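Local coordinates for protein sniffer CG10964-PA (Drosophila melanogaster, PDB 1SNY) that probably reduces carbonyl compounds with NADPH, as a short-chain dehydrogenase/reductase that holds NADP in a Rossmann fold, at residues 128-133 / 186-191; 85-90 / 135-140; 198-203 / 212-217; 219-224 / 230-235. All blocks are in the same frame, centred on the assembly; numbering follows the deposited sequence. Where two conformers were deposited one is given.

Contact 1. Residues 128-133 / 186-191. With NAP (NADP nicotinamide-adenine-dinucleotide phosphate), chain B.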
# COMPACT_ATOMS: atom_id res chain seq x y z
N LEU A 128 -4.03 2.12 -10.12
CA LEU A 128 -2.64 2.24 -10.53
C LEU A 128 -2.16 3.68 -10.53
O LEU A 128 -1.06 3.97 -10.05
CB LEU A 128 -2.43 1.63 -11.92
CG LEU A 128 -2.20 0.13 -12.10
CD1 LEU A 128 -1.02 -0.31 -11.26
CD2 LEU A 128 -3.45 -0.64 -11.72
N ASP A 129 -2.96 4.60 -11.06
CA ASP A 129 -2.57 6.01 -11.10
C ASP A 129 -2.38 6.61 -9.71
O ASP A 129 -1.44 7.39 -9.47
CB ASP A 129 -3.60 6.84 -11.88
CG ASP A 129 -3.56 6.56 -13.37
OD1 ASP A 129 -2.64 5.85 -13.83
OD2 ASP A 129 -4.46 7.07 -14.08
N THR A 130 -3.28 6.26 -8.79
CA THR A 130 -3.20 6.80 -7.44
C THR A 130 -1.97 6.21 -6.76
O THR A 130 -1.23 6.91 -6.07
CB THR A 130 -4.47 6.48 -6.63
OG1 THR A 130 -5.59 7.11 -7.25
CG2 THR A 130 -4.34 7.00 -5.20
N LEU A 131 -1.75 4.92 -6.96
CA LEU A 131 -0.59 4.27 -6.38
C LEU A 131 0.71 4.86 -6.94
O LEU A 131 1.70 4.99 -6.23
CB LEU A 131 -0.66 2.76 -6.62
CG LEU A 131 -1.68 2.03 -5.73
CD1 LEU A 131 -1.99 0.66 -6.30
CD2 LEU A 131 -1.12 1.91 -4.30
N GLN A 132 0.72 5.22 -8.22
CA GLN A 132 1.94 5.78 -8.79
C GLN A 132 2.30 7.16 -8.22
O GLN A 132 3.45 7.41 -7.87
CB GLN A 132 1.82 5.89 -10.32
CG GLN A 132 3.04 6.49 -10.97
CD GLN A 132 2.89 6.61 -12.46
OE1 GLN A 132 1.98 7.27 -12.94
NE2 GLN A 132 3.78 5.95 -13.20
N THR A 133 1.32 8.05 -8.11
CA THR A 133 1.56 9.39 -7.60
C THR A 133 1.72 9.48 -6.07
O THR A 133 2.58 10.21 -5.58
CB THR A 133 0.43 10.36 -8.01
OG1 THR A 133 0.45 10.54 -9.44
CG2 THR A 133 0.60 11.71 -7.32
N MSE A 186 -12.93 4.08 -0.66
CA MSE A 186 -11.70 4.83 -0.98
C MSE A 186 -10.52 3.88 -1.21
O MSE A 186 -9.45 4.07 -0.63
CB MSE A 186 -11.36 5.77 0.18
CG MSE A 186 -12.50 6.68 0.60
SE MSE A 186 -12.59 8.29 -0.46
CE MSE A 186 -11.54 9.44 0.66
N TYR A 187 -10.71 2.88 -2.06
CA TYR A 187 -9.65 1.91 -2.31
C TYR A 187 -8.33 2.48 -2.83
O TYR A 187 -7.28 2.19 -2.27
CB TYR A 187 -10.15 0.81 -3.25
CG TYR A 187 -11.18 -0.07 -2.58
CD1 TYR A 187 -12.52 0.32 -2.52
CD2 TYR A 187 -10.81 -1.24 -1.92
CE1 TYR A 187 -13.46 -0.44 -1.83
CE2 TYR A 187 -11.74 -2.00 -1.22
CZ TYR A 187 -13.06 -1.59 -1.18
OH TYR A 187 -13.98 -2.32 -0.44
N ALA A 188 -8.37 3.26 -3.90
CA ALA A 188 -7.14 3.82 -4.44
C ALA A 188 -6.40 4.67 -3.40
O ALA A 188 -5.20 4.50 -3.17
CB ALA A 188 -7.44 4.66 -5.68
N TYR A 189 -7.13 5.58 -2.77
CA TYR A 189 -6.53 6.47 -1.80
C TYR A 189 -5.98 5.74 -0.58
O TYR A 189 -4.81 5.90 -0.23
CB TYR A 189 -7.53 7.55 -1.37
CG TYR A 189 -6.87 8.71 -0.66
CD1 TYR A 189 -6.02 9.58 -1.35
CD2 TYR A 189 -7.08 8.94 0.70
CE1 TYR A 189 -5.39 10.64 -0.71
CE2 TYR A 189 -6.46 10.00 1.36
CZ TYR A 189 -5.62 10.85 0.65
OH TYR A 189 -5.01 11.89 1.30
N ARG A 190 -6.81 4.92 0.06
CA ARG A 190 -6.37 4.19 1.25
C ARG A 190 -5.17 3.29 0.98
O ARG A 190 -4.19 3.30 1.73
CB ARG A 190 -7.49 3.35 1.83
CG ARG A 190 -8.63 4.14 2.47
CD ARG A 190 -9.59 3.17 3.15
NE ARG A 190 -10.83 3.79 3.61
CZ ARG A 190 -10.95 4.50 4.72
NH1 ARG A 190 -9.90 4.70 5.50
NH2 ARG A 190 -12.14 5.00 5.06
N THR A 191 -5.23 2.49 -0.08
CA THR A 191 -4.11 1.61 -0.36
C THR A 191 -2.82 2.38 -0.59
O THR A 191 -1.75 1.94 -0.17
CB THR A 191 -4.37 0.70 -1.59
OG1 THR A 191 -4.66 1.50 -2.74
CG2 THR A 191 -5.53 -0.24 -1.31
PA NAP B . -4.64 19.44 -3.42
O1A NAP B . -5.32 18.70 -4.40
O2A NAP B . -5.02 20.83 -2.95
O5B NAP B . -3.10 19.57 -3.82
C5B NAP B . -2.40 18.41 -4.36
C4B NAP B . -1.06 19.05 -4.81
O4B NAP B . -0.23 17.94 -5.39
C3B NAP B . -1.16 20.07 -5.99
O3B NAP B . -0.16 21.07 -5.77
C2B NAP B . -0.92 19.20 -7.21
O2B NAP B . -0.51 19.87 -8.40
C1B NAP B . 0.18 18.23 -6.70
N9A NAP B . 0.23 17.08 -7.59
C8A NAP B . -0.67 16.09 -7.88
N7A NAP B . -0.24 15.20 -8.77
C5A NAP B . 1.03 15.66 -9.08
C6A NAP B . 1.99 15.14 -9.97
N6A NAP B . 1.87 14.04 -10.76
N1A NAP B . 3.21 15.84 -10.06
C2A NAP B . 3.45 16.99 -9.30
N3A NAP B . 2.52 17.52 -8.42
C4A NAP B . 1.33 16.82 -8.34
O3 NAP B . -4.57 18.59 -2.10
PN NAP B . -3.99 18.88 -0.66
O1N NAP B . -5.07 18.84 0.34
O2N NAP B . -3.21 20.14 -0.76
O5D NAP B . -3.08 17.60 -0.41
C5D NAP B . -1.71 17.77 0.09
C4D NAP B . -1.25 16.43 0.64
O4D NAP B . -1.91 16.17 1.91
C3D NAP B . -1.56 15.18 -0.24
O3D NAP B . -0.44 14.26 -0.24
C2D NAP B . -2.82 14.62 0.41
O2D NAP B . -3.04 13.26 0.12
C1D NAP B . -2.56 14.86 1.85
N1N NAP B . -3.74 15.02 2.73
C2N NAP B . -4.73 16.05 2.61
C3N NAP B . -5.78 16.04 3.55
C7N NAP B . -6.86 17.12 3.47
O7N NAP B . -7.75 17.06 4.31
N7N NAP B . -6.84 18.05 2.55
C4N NAP B . -5.86 15.03 4.60
C5N NAP B . -4.85 14.04 4.66
C6N NAP B . -3.78 14.02 3.73
P2B NAP B . -1.57 20.40 -9.53
O1X NAP B . -2.13 21.72 -8.99
O2X NAP B . -0.67 20.57 -10.71
O3X NAP B . -2.66 19.35 -9.67
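Helical segments 128-133 and 187-191 lie side by side in nearly the same direction, their short axes 8.6 Å apart and inclined at 27°, with Thr130 and Ala188 at the nearest backbone point. Thr130 straddles the alanine with both of its branches. Its methyl CG2, anti to the backbone N because chi1 is -63°, rests against Ala188 O at 3.3 Å, and its OG1 lies beside Ala188 CB at 3.4 Å. This hydroxyl spends its hydrogen bond along its own helix, on Glu126 O, so it meets Ala188 by packing alone. One residue on, Leu131 reaches over with a single methyl, CD2 standing 3.9 Å from Thr191 OG1, the two side chains crossing at about a right angle. Thr191 OG1 turns back onto its own helix, 2.7 Å from Tyr187 O and 3.1 Å from Ala188 O. Past this seam Tyr189 turns to the cofactor: its OH is 2.7 Å from NAP O2D, a ribose hydroxyl, in a hydrogen bond that either partner could donate. O2D sits at the edge of the tyrosine ring, in its plane. Lys193, a turn later, also bonds NADP. The outer side of the pair is covered by the second subunit, where Val136 of that chain packs on Leu131 and Asp206 of that chain bonds Tyr187 OH. Paired long helices meeting their mates in a dimer, one of them carrying Tyr189 and Lys193 in the Tyr-x-x-x-Lys spacing, are characteristic of the short-chain dehydrogenases/reductases.

Contact 2. Residues 85-90 / 135-140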
# COMPACT_ATOMS: atom_id res chain seq x y z
N ASP A 85 12.54 10.21 -15.17
CA ASP A 85 13.82 10.52 -15.80
C ASP A 85 14.22 11.96 -15.57
O ASP A 85 15.38 12.34 -15.74
CB ASP A 85 13.76 10.23 -17.31
CG ASP A 85 13.43 8.79 -17.61
OD1 ASP A 85 14.09 7.90 -17.03
OD2 ASP A 85 12.52 8.54 -18.43
N ALA A 86 13.25 12.77 -15.17
CA ALA A 86 13.49 14.19 -14.92
C ALA A 86 14.07 14.45 -13.53
O ALA A 86 14.50 15.56 -13.23
CB ALA A 86 12.19 14.96 -15.09
N TYR A 87 14.10 13.43 -12.67
CA TYR A 87 14.62 13.59 -11.32
C TYR A 87 16.10 13.93 -11.26
O TYR A 87 16.52 14.77 -10.47
CB TYR A 87 14.36 12.33 -10.48
CG TYR A 87 12.92 12.10 -10.10
CD1 TYR A 87 12.59 11.23 -9.06
CD2 TYR A 87 11.87 12.73 -10.78
CE1 TYR A 87 11.27 10.98 -8.71
CE2 TYR A 87 10.53 12.49 -10.43
CZ TYR A 87 10.25 11.61 -9.40
OH TYR A 87 8.95 11.33 -9.06
N ASP A 88 16.90 13.26 -12.09
CA ASP A 88 18.34 13.50 -12.11
C ASP A 88 18.65 14.99 -12.20
O ASP A 88 19.57 15.48 -11.53
CB ASP A 88 18.99 12.77 -13.29
CG ASP A 88 19.36 11.34 -12.95
OD1 ASP A 88 19.76 10.58 -13.87
OD2 ASP A 88 19.27 10.97 -11.76
N LYS A 89 17.89 15.72 -13.01
CA LYS A 89 18.13 17.15 -13.16
C LYS A 89 17.58 17.93 -11.98
O LYS A 89 18.14 18.96 -11.60
CB LYS A 89 17.50 17.68 -14.45
CG LYS A 89 17.94 19.10 -14.76
CD LYS A 89 17.21 19.68 -15.96
CE LYS A 89 17.75 21.07 -16.28
NZ LYS A 89 17.73 21.96 -15.08
N LEU A 90 16.48 17.46 -11.40
CA LEU A 90 15.91 18.15 -10.25
C LEU A 90 16.99 18.22 -9.19
O LEU A 90 17.30 19.29 -8.67
CB LEU A 90 14.70 17.38 -9.71
CG LEU A 90 13.95 18.09 -8.57
CD1 LEU A 90 13.29 19.35 -9.12
CD2 LEU A 90 12.90 17.16 -7.97
N THR A 135 2.39 6.85 -3.96
CA THR A 135 3.31 5.88 -3.37
C THR A 135 4.67 5.78 -4.06
O THR A 135 5.72 6.00 -3.44
CB THR A 135 2.67 4.47 -3.36
OG1 THR A 135 1.35 4.55 -2.79
CG2 THR A 135 3.53 3.49 -2.55
N VAL A 136 4.64 5.47 -5.35
CA VAL A 136 5.87 5.33 -6.11
C VAL A 136 6.68 6.61 -6.20
O VAL A 136 7.90 6.59 -6.01
CB VAL A 136 5.56 4.80 -7.53
CG1 VAL A 136 6.86 4.64 -8.32
CG2 VAL A 136 4.85 3.45 -7.43
N VAL A 137 6.03 7.74 -6.46
CA VAL A 137 6.73 9.02 -6.56
C VAL A 137 7.51 9.35 -5.28
O VAL A 137 8.70 9.62 -5.32
CB VAL A 137 5.76 10.17 -6.90
CG1 VAL A 137 6.44 11.52 -6.67
CG2 VAL A 137 5.33 10.07 -8.37
N PRO A 138 6.84 9.32 -4.12
CA PRO A 138 7.58 9.63 -2.89
C PRO A 138 8.80 8.73 -2.68
O PRO A 138 9.83 9.18 -2.20
CB PRO A 138 6.53 9.44 -1.80
CG PRO A 138 5.26 9.82 -2.49
CD PRO A 138 5.40 9.15 -3.85
N ILE A 139 8.67 7.45 -3.04
CA ILE A 139 9.79 6.51 -2.87
C ILE A 139 10.92 6.87 -3.83
O ILE A 139 12.09 6.90 -3.46
CB ILE A 139 9.35 5.04 -3.15
CG1 ILE A 139 8.35 4.58 -2.08
CG2 ILE A 139 10.57 4.13 -3.19
CD1 ILE A 139 7.78 3.18 -2.34
N MSE A 140 10.57 7.13 -5.08
CA MSE A 140 11.58 7.46 -6.07
C MSE A 140 12.23 8.82 -5.84
O MSE A 140 13.42 8.98 -6.11
CB MSE A 140 10.99 7.38 -7.48
CG MSE A 140 10.54 5.97 -7.87
SE MSE A 140 11.90 4.59 -7.74
CE MSE A 140 12.90 4.98 -9.39
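Tyr87 alone spans the space from segment 85-90 to Val137 and Met140 of segment 135-140; the two backbones stay well apart, and the nearest CA atoms, those of Tyr87 and Met140, are 8.6 Å from each other. Van der Waals contact does most of the work. The ring comes edge-on, CE1 lying 3.8 Å from Met140 CB in an apolar contact, and the carbonyl carbon of Met140 sits in the ring plane at this same edge, 3.7 Å from CE1. CG stands anti to the carbonyl carbon of Tyr87 (chi1 -71°), which brings the CE1 edge of the ring against Met140 and OH against Val137. Met140, a selenomethionine, crosses the tyrosine at about a right angle and then bends at chi2 and chi3, carrying its end away, on the side where Ser124 of the second subunit packs. At the far end of the ring the OH is wedged against both methyls of Val137, 3.5 Å from CG1 and 3.9 Å from CG2. The polar side of the contact lies with a third party: Tyr87 OH is hydrogen-bonded to Leu81 O, in the loop where Leu81 binds NADP, and Val137 packs on Leu81 as well. A leucine in place of Tyr87 would probably leave Leu81 O without its hydroxyl partner and open a gap beside Val137. As for the backbone, helix 124-155 is kinked at Pro138, whose ring nitrogen can give no bond to the preceding turn, while Met140 N still bonds Val136 O at 2.9 Å. Helices 87-98 and 124-155, which precede and follow strand 105-108, pack together on one flank of the Rossmann-fold sheet.

Contact 3. Residues 198-203 / 212-217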
# COMPACT_ATOMS: atom_id res chain seq x y z
N ALA A 198 4.10 2.25 4.91
CA ALA A 198 5.03 1.12 4.96
C ALA A 198 6.39 1.57 4.41
O ALA A 198 7.44 1.12 4.87
CB ALA A 198 4.46 -0.07 4.15
N ALA A 199 6.38 2.44 3.42
CA ALA A 199 7.62 2.95 2.85
C ALA A 199 8.32 3.84 3.89
O ALA A 199 9.54 3.82 4.06
CB ALA A 199 7.33 3.76 1.58
N THR A 200 7.52 4.63 4.60
CA THR A 200 8.07 5.50 5.63
C THR A 200 8.81 4.67 6.69
O THR A 200 9.91 5.03 7.12
CB THR A 200 6.96 6.30 6.32
OG1 THR A 200 6.46 7.30 5.43
CG2 THR A 200 7.49 6.96 7.60
N LYS A 201 8.21 3.56 7.10
CA LYS A 201 8.83 2.71 8.12
C LYS A 201 10.13 2.11 7.58
O LYS A 201 11.15 2.17 8.25
CB LYS A 201 7.86 1.59 8.56
CG LYS A 201 8.35 0.77 9.75
CD LYS A 201 8.51 1.66 10.99
CE LYS A 201 8.82 0.84 12.25
NZ LYS A 201 7.64 0.06 12.73
N SER A 202 10.10 1.56 6.37
CA SER A 202 11.34 0.99 5.83
C SER A 202 12.42 2.04 5.65
O SER A 202 13.59 1.78 5.93
CB SER A 202 11.08 0.28 4.49
OG SER A 202 10.70 -1.07 4.71
N LEU A 203 12.04 3.22 5.17
CA LEU A 203 13.04 4.27 5.00
C LEU A 203 13.68 4.62 6.36
O LEU A 203 14.89 4.82 6.43
CB LEU A 203 12.42 5.52 4.38
CG LEU A 203 12.10 5.48 2.88
CD1 LEU A 203 11.17 6.63 2.52
CD2 LEU A 203 13.40 5.55 2.07
N ILE A 212 19.00 9.90 9.19
CA ILE A 212 18.04 10.69 8.43
C ILE A 212 16.67 10.27 8.92
O ILE A 212 16.29 9.10 8.83
CB ILE A 212 18.14 10.42 6.91
CG1 ILE A 212 19.52 10.84 6.39
CG2 ILE A 212 17.03 11.18 6.17
CD1 ILE A 212 19.77 10.47 4.92
N MSE A 213 15.92 11.23 9.45
CA MSE A 213 14.59 10.97 9.99
C MSE A 213 13.51 10.84 8.91
O MSE A 213 13.52 11.58 7.93
CB MSE A 213 14.22 12.10 10.96
CG MSE A 213 12.91 11.92 11.71
SE MSE A 213 12.58 13.37 12.95
CE MSE A 213 11.68 14.59 11.76
N CYS A 214 12.61 9.88 9.08
CA CYS A 214 11.51 9.72 8.14
C CYS A 214 10.23 9.49 8.91
O CYS A 214 10.16 8.62 9.78
CB CYS A 214 11.73 8.55 7.17
SG CYS A 214 10.44 8.50 5.88
N VAL A 215 9.22 10.29 8.61
CA VAL A 215 7.95 10.17 9.30
C VAL A 215 6.81 10.43 8.35
O VAL A 215 6.95 11.18 7.38
CB VAL A 215 7.82 11.19 10.46
CG1 VAL A 215 9.02 11.09 11.41
CG2 VAL A 215 7.72 12.60 9.89
N SER A 216 5.68 9.78 8.62
CA SER A 216 4.48 10.01 7.84
C SER A 216 3.68 10.98 8.70
O SER A 216 3.64 10.84 9.92
CB SER A 216 3.67 8.72 7.67
OG SER A 216 4.25 7.89 6.69
N LEU A 217 3.05 11.95 8.07
CA LEU A 217 2.29 12.92 8.83
C LEU A 217 0.93 13.20 8.22
O LEU A 217 0.80 13.43 7.02
CB LEU A 217 3.10 14.22 8.98
CG LEU A 217 2.53 15.35 9.85
CD1 LEU A 217 3.67 16.12 10.49
CD2 LEU A 217 1.66 16.27 9.01
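Thr200 OG1 is gripped from several sides: Ser216 OG lies 2.6 Å away across the contact, Asn170 ND2 donates to the same hydroxyl, and Leu196 O makes a weak bond within the helix. Ser216 OG has a further partner in Asn197 OD1, so helix 187-207 and strands 167-171 and 213-217 are joined by one buried polar chain. The other branch of the threonine packs. Its CG2, anti to the backbone N (chi1 -71°), lies over the strand backbone, 3.6 Å from Val215 C. Cys214 was modelled in two conformers; in one of them SG lies 3.7 Å from Thr200 CG2 and 3.9 Å from Leu203 CB, a packing that is therefore less certain. With alanine at Thr200, Ser216 OG and Asn170 ND2 would probably lose their shared partner, and a gap would open over Val215. Cys214 and Ser216 face the helix while Val215, between them, turns to the other side of the sheet, as strand alternation demands. The short axes pass 7.2 Å apart at 163°, nearly antiparallel, as befits a helix that runs back along the sheet before the next strand: the second half of the beta-alpha-beta crossover from strand 167-171 to strand 213-217 in the Rossmann fold.

Contact 4. Residues 219-224 / 230-235. With NAP (NADP nicotinamide-adenine-dinucleotide phosphate), chain B.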
# COMPACT_ATOMS: atom_id res chain seq x y z
N PRO A 219 -2.00 15.74 8.06
CA PRO A 219 -2.21 17.17 8.29
C PRO A 219 -3.56 17.49 8.91
O PRO A 219 -3.92 18.66 9.06
CB PRO A 219 -2.07 17.75 6.89
CG PRO A 219 -2.75 16.68 6.06
CD PRO A 219 -2.18 15.41 6.64
N GLY A 220 -4.30 16.45 9.29
CA GLY A 220 -5.62 16.65 9.84
C GLY A 220 -6.55 16.85 8.66
O GLY A 220 -6.08 16.84 7.51
N TRP A 221 -7.84 17.01 8.90
CA TRP A 221 -8.77 17.22 7.79
C TRP A 221 -8.79 18.73 7.51
O TRP A 221 -9.33 19.51 8.30
CB TRP A 221 -10.17 16.71 8.15
CG TRP A 221 -11.12 16.70 6.98
CD1 TRP A 221 -10.79 16.85 5.66
CD2 TRP A 221 -12.54 16.52 7.03
NE1 TRP A 221 -11.92 16.77 4.88
CE2 TRP A 221 -13.00 16.56 5.69
CE3 TRP A 221 -13.46 16.31 8.06
CZ2 TRP A 221 -14.36 16.42 5.36
CZ3 TRP A 221 -14.81 16.16 7.73
CH2 TRP A 221 -15.24 16.22 6.39
N VAL A 222 -8.20 19.12 6.38
CA VAL A 222 -8.10 20.53 6.01
C VAL A 222 -8.96 20.92 4.81
O VAL A 222 -9.16 20.13 3.89
CB VAL A 222 -6.63 20.90 5.70
CG1 VAL A 222 -6.49 22.40 5.52
CG2 VAL A 222 -5.73 20.39 6.81
N LYS A 223 -9.45 22.16 4.83
CA LYS A 223 -10.31 22.67 3.76
C LYS A 223 -9.59 23.08 2.48
O LYS A 223 -9.46 24.27 2.19
CB LYS A 223 -11.14 23.86 4.26
CG LYS A 223 -12.17 23.52 5.30
CD LYS A 223 -13.10 24.69 5.56
CE LYS A 223 -12.33 25.92 6.04
NZ LYS A 223 -13.23 27.08 6.27
N THR A 224 -9.13 22.10 1.71
CA THR A 224 -8.46 22.36 0.44
C THR A 224 -9.36 21.76 -0.63
O THR A 224 -10.44 21.25 -0.32
CB THR A 224 -7.09 21.68 0.35
OG1 THR A 224 -7.27 20.26 0.43
CG2 THR A 224 -6.19 22.15 1.49
N SER A 230 -16.11 20.87 4.15
CA SER A 230 -16.59 20.29 5.41
C SER A 230 -15.48 20.07 6.43
O SER A 230 -15.74 19.75 7.59
CB SER A 230 -17.30 18.95 5.15
OG SER A 230 -18.53 19.13 4.46
N ALA A 231 -14.23 20.25 6.00
CA ALA A 231 -13.08 20.06 6.88
C ALA A 231 -13.11 21.06 8.04
O ALA A 231 -13.48 22.22 7.87
CB ALA A 231 -11.79 20.21 6.09
N PRO A 232 -12.71 20.61 9.24
CA PRO A 232 -12.69 21.47 10.43
C PRO A 232 -11.51 22.42 10.51
O PRO A 232 -11.57 23.44 11.20
CB PRO A 232 -12.69 20.46 11.58
CG PRO A 232 -11.86 19.35 11.02
CD PRO A 232 -12.41 19.21 9.61
N LEU A 233 -10.43 22.10 9.80
CA LEU A 233 -9.23 22.93 9.82
C LEU A 233 -9.05 23.72 8.53
O LEU A 233 -9.44 23.28 7.45
CB LEU A 233 -8.00 22.06 10.05
CG LEU A 233 -7.91 21.24 11.34
CD1 LEU A 233 -6.69 20.32 11.28
CD2 LEU A 233 -7.83 22.16 12.55
N ASP A 234 -8.45 24.91 8.65
CA ASP A 234 -8.18 25.74 7.49
C ASP A 234 -6.70 25.51 7.15
O ASP A 234 -6.00 24.83 7.90
CB ASP A 234 -8.44 27.22 7.80
CG ASP A 234 -7.57 27.75 8.92
OD1 ASP A 234 -6.34 27.64 8.82
OD2 ASP A 234 -8.14 28.28 9.90
N VAL A 235 -6.24 26.07 6.04
CA VAL A 235 -4.85 25.87 5.64
C VAL A 235 -3.80 26.41 6.61
O VAL A 235 -2.89 25.68 7.03
CB VAL A 235 -4.59 26.48 4.24
CG1 VAL A 235 -3.16 26.22 3.81
CG2 VAL A 235 -5.56 25.88 3.23
PA NAP B . -4.64 19.44 -3.42
O1A NAP B . -5.32 18.70 -4.40
O2A NAP B . -5.02 20.83 -2.95
O5B NAP B . -3.10 19.57 -3.82
C5B NAP B . -2.40 18.41 -4.36
C4B NAP B . -1.06 19.05 -4.81
O4B NAP B . -0.23 17.94 -5.39
C3B NAP B . -1.16 20.07 -5.99
O3B NAP B . -0.16 21.07 -5.77
C2B NAP B . -0.92 19.20 -7.21
O2B NAP B . -0.51 19.87 -8.40
C1B NAP B . 0.18 18.23 -6.70
N9A NAP B . 0.23 17.08 -7.59
C8A NAP B . -0.67 16.09 -7.88
N7A NAP B . -0.24 15.20 -8.77
C5A NAP B . 1.03 15.66 -9.08
C6A NAP B . 1.99 15.14 -9.97
N6A NAP B . 1.87 14.04 -10.76
N1A NAP B . 3.21 15.84 -10.06
C2A NAP B . 3.45 16.99 -9.30
N3A NAP B . 2.52 17.52 -8.42
C4A NAP B . 1.33 16.82 -8.34
O3 NAP B . -4.57 18.59 -2.10
PN NAP B . -3.99 18.88 -0.66
O1N NAP B . -5.07 18.84 0.34
O2N NAP B . -3.21 20.14 -0.76
O5D NAP B . -3.08 17.60 -0.41
C5D NAP B . -1.71 17.77 0.09
C4D NAP B . -1.25 16.43 0.64
O4D NAP B . -1.91 16.17 1.91
C3D NAP B . -1.56 15.18 -0.24
O3D NAP B . -0.44 14.26 -0.24
C2D NAP B . -2.82 14.62 0.41
O2D NAP B . -3.04 13.26 0.12
C1D NAP B . -2.56 14.86 1.85
N1N NAP B . -3.74 15.02 2.73
C2N NAP B . -4.73 16.05 2.61
C3N NAP B . -5.78 16.04 3.55
C7N NAP B . -6.86 17.12 3.47
O7N NAP B . -7.75 17.06 4.31
N7N NAP B . -6.84 18.05 2.55
C4N NAP B . -5.86 15.03 4.60
C5N NAP B . -4.85 14.04 4.66
C6N NAP B . -3.78 14.02 3.73
P2B NAP B . -1.57 20.40 -9.53
O1X NAP B . -2.13 21.72 -8.99
O2X NAP B . -0.67 20.57 -10.71
O3X NAP B . -2.66 19.35 -9.67
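The nicotinamide end of the NADP pocket is lined by segment 219-224, which follows strand 213-217 and opens with the Pro-Gly pair familiar in short-chain dehydrogenases/reductases; segment 230-235 backs it. A single bridge joins the two. Leu233 uses both polar atoms of its backbone, its N donating to Trp221 O at 3.2 Å and its O receiving Lys223 N at 2.8 Å, so the bonds straddle Val222. Trp221, with CG anti to its backbone N (chi1 -171°), lays its indole flat over Ala231: CB makes a CH-pi contact 3.5 Å from the centroid of the five-membered ring, 10° off the normal. Pro232 CD adds an oblique contact at CE3, and NE1 bonds Gly227 O. In front, Val222 N donates to NAP O7N at 3.0 Å, Val222 O receives a weak bond from NAP N7N, and Thr224 OG1 reaches the phosphate oxygen O1N at 2.6 Å. Lys223, at the centre of an inverse gamma turn, lets Thr224 N bond Val222 O. Behind, Leu233 CD1 lies so near Gly220 that a side chain there would clash with it, while Asp234 N-caps helix 235-248 by bonding Thr237 N. The carboxamide is thus held by main-chain atoms, firmly at its oxygen and weakly at its nitrogen, which probably fixes its rotation, and the bridge to Leu233 probably helps to hold the Val222 backbone in place.

In the fold
From the N terminus, contact 2 opens at 85-90, contact 1 opens at 128-133, contact 2 closes at 135-140 and contact 1 at 186-191, so these two cross. They meet on helix 124-155, where backbone atoms of the two contacts are probably hydrogen-bonded to each other. Contact 1 joins that helix to helix 187-207, and contact 2 joins it to helix 87-98. Contact 3 follows in series, closing the short turn from helix 187-207 to strand 213-217, and touches contact 2 through Ala199 and Ile139. Contact 4 comes next, folding the loop between that strand and helix 235-248. Contacts 1 and 4 do not touch, yet both reach NADP, while contacts 1, 2 and 3 border the second subunit.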